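PDB 5D2I: 4-oxalocrotonate decarboxylase NahK from Pseudomonas putida, which catalyses the decarboxylation of (3E)-2-oxohex-3-enedioate to 2-oxopent-4-enoate in the breakdown of aromatic hydrocarbons, as a metal-binding member of the hydratase/decarboxylase family. Local coordinates for residues P144-I149 with I254-Q259. The protein carries 1 engineered substitution. Numbering follows the deposited sequence.
With CA (calcium ion), chain C.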
# COMPACT_ATOMS: atom_id res chain seq x y z
N PRO A 144 4.73 -5.21 11.86
CA PRO A 144 5.65 -5.42 10.75
C PRO A 144 4.88 -6.02 9.59
O PRO A 144 4.20 -7.03 9.76
CB PRO A 144 6.63 -6.45 11.30
CG PRO A 144 6.66 -6.15 12.78
CD PRO A 144 5.22 -5.84 13.10
N THR A 145 4.96 -5.39 8.43
CA THR A 145 4.19 -5.85 7.29
C THR A 145 5.02 -5.75 6.04
O THR A 145 5.64 -4.73 5.79
CB THR A 145 2.96 -5.00 7.09
OG1 THR A 145 2.24 -4.92 8.32
CG2 THR A 145 2.06 -5.63 6.01
N VAL A 146 5.01 -6.82 5.25
CA VAL A 146 5.68 -6.79 3.97
C VAL A 146 4.60 -6.73 2.90
O VAL A 146 3.74 -7.61 2.83
CB VAL A 146 6.53 -8.04 3.79
CG1 VAL A 146 7.11 -8.08 2.39
CG2 VAL A 146 7.66 -8.03 4.82
N GLU A 147 4.64 -5.70 2.07
CA GLU A 147 3.65 -5.65 1.01
C GLU A 147 4.18 -6.40 -0.17
O GLU A 147 5.37 -6.36 -0.45
CB GLU A 147 3.31 -4.22 0.57
CG GLU A 147 2.00 -4.24 -0.21
CD GLU A 147 1.49 -2.87 -0.59
OE1 GLU A 147 2.24 -1.88 -0.50
OE2 GLU A 147 0.30 -2.79 -0.99
N VAL A 148 3.29 -7.11 -0.85
CA VAL A 148 3.61 -7.55 -2.19
C VAL A 148 2.86 -6.60 -3.10
O VAL A 148 1.63 -6.55 -3.06
CB VAL A 148 3.15 -8.96 -2.46
CG1 VAL A 148 3.60 -9.39 -3.85
CG2 VAL A 148 3.73 -9.89 -1.41
N ILE A 149 3.59 -5.81 -3.88
CA ILE A 149 2.94 -4.93 -4.84
C ILE A 149 3.07 -5.54 -6.21
O ILE A 149 4.03 -6.25 -6.50
CB ILE A 149 3.56 -3.54 -4.86
CG1 ILE A 149 5.08 -3.61 -4.92
CG2 ILE A 149 3.14 -2.76 -3.62
CD1 ILE A 149 5.72 -2.25 -5.09
N ILE A 254 11.76 -15.00 1.37
CA ILE A 254 12.17 -13.72 1.89
C ILE A 254 11.93 -13.71 3.38
O ILE A 254 11.02 -14.37 3.87
CB ILE A 254 11.45 -12.55 1.18
CG1 ILE A 254 9.95 -12.54 1.48
CG2 ILE A 254 11.70 -12.63 -0.33
CD1 ILE A 254 9.57 -11.65 2.66
N THR A 255 12.75 -12.95 4.08
CA THR A 255 12.51 -12.67 5.48
C THR A 255 12.90 -11.23 5.70
O THR A 255 13.97 -10.80 5.28
CB THR A 255 13.36 -13.53 6.40
OG1 THR A 255 13.03 -14.90 6.21
CG2 THR A 255 13.08 -13.17 7.85
N VAL A 256 12.02 -10.48 6.35
CA VAL A 256 12.36 -9.11 6.68
C VAL A 256 12.40 -9.00 8.17
O VAL A 256 11.42 -9.29 8.84
CB VAL A 256 11.35 -8.12 6.11
CG1 VAL A 256 11.77 -6.71 6.50
CG2 VAL A 256 11.29 -8.25 4.60
N ARG A 257 13.55 -8.61 8.70
CA ARG A 257 13.71 -8.52 10.14
C ARG A 257 13.46 -7.08 10.53
O ARG A 257 13.92 -6.16 9.85
CB ARG A 257 15.09 -8.99 10.55
CG ARG A 257 15.39 -10.35 9.93
CD ARG A 257 16.84 -10.78 10.06
NE ARG A 257 17.10 -11.96 9.23
CZ ARG A 257 16.69 -13.19 9.53
NH1 ARG A 257 16.00 -13.40 10.65
NH2 ARG A 257 16.97 -14.20 8.73
N TYR A 258 12.68 -6.91 11.59
CA TYR A 258 12.37 -5.59 12.11
C TYR A 258 13.00 -5.50 13.47
O TYR A 258 12.77 -6.36 14.31
CB TYR A 258 10.86 -5.44 12.26
CG TYR A 258 10.14 -5.32 10.95
CD1 TYR A 258 10.02 -6.42 10.10
CD2 TYR A 258 9.58 -4.12 10.56
CE1 TYR A 258 9.35 -6.31 8.90
CE2 TYR A 258 8.91 -4.00 9.37
CZ TYR A 258 8.81 -5.09 8.54
OH TYR A 258 8.13 -4.96 7.35
N GLN A 259 13.80 -4.49 13.69
CA GLN A 259 14.52 -4.46 14.93
C GLN A 259 13.58 -4.39 16.11
O GLN A 259 12.74 -3.59 16.13
CB GLN A 259 15.55 -3.35 14.98
CG GLN A 259 14.96 -2.01 15.10
CD GLN A 259 16.01 -0.91 15.14
OE1 GLN A 259 17.16 -1.17 15.37
NE2 GLN A 259 15.62 0.24 14.90
CA CA C . 3.70 -0.26 -0.34
O HOH W 1 2.20 0.75 1.19
O HOH W 2 4.74 1.87 -0.43
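Pro-144 lays its CB over one face of the Tyr-258 ring, a CH-pi contact with CB 3.5 Å from the ring centroid and only 6° off the ring normal. CG of the same proline leans toward the CG end of the ring. With its own CG anti to the carbonyl carbon (chi1 -71°), Tyr-258 reaches along the flank of segment 144-149, and its OH arrives 2.9 Å from Thr-145 O. That hydroxyl is hydrogen-bonded to the backbone O of Glu-116, so the polar end of the buried tyrosine is satisfied. A phenylalanine at Tyr-258 would keep the ring under the proline but would probably leave the backbone O of Glu-116 without this hydroxyl.

Further along, Val-146 CG2, anti to the carbonyl carbon, leans toward Val-256, whose CG2 it meets from the side at 3.6 Å. Val-146 CG1 comes within 4.3 Å of Ile-254 CD1, a looser apolar contact.

Glu-147, next along the strand, takes no part in this packing and binds calcium through OE1 at 2.2 Å, together with Glu-114, Glu-116 and two waters; its OE2 forms a salt bridge to Lys-69. Within the fumarylacetoacetate hydrolase C-terminal family region, the contact thus packs the sheet carrying these glutamates against a second sheet, the axes of segments 144-149 and 254-258 approaching to 8.4 Å with directions 147° apart: strand 139-149 runs between 112-121 and 170-175, while strand 253-258 lies between 263-268 and 191-196.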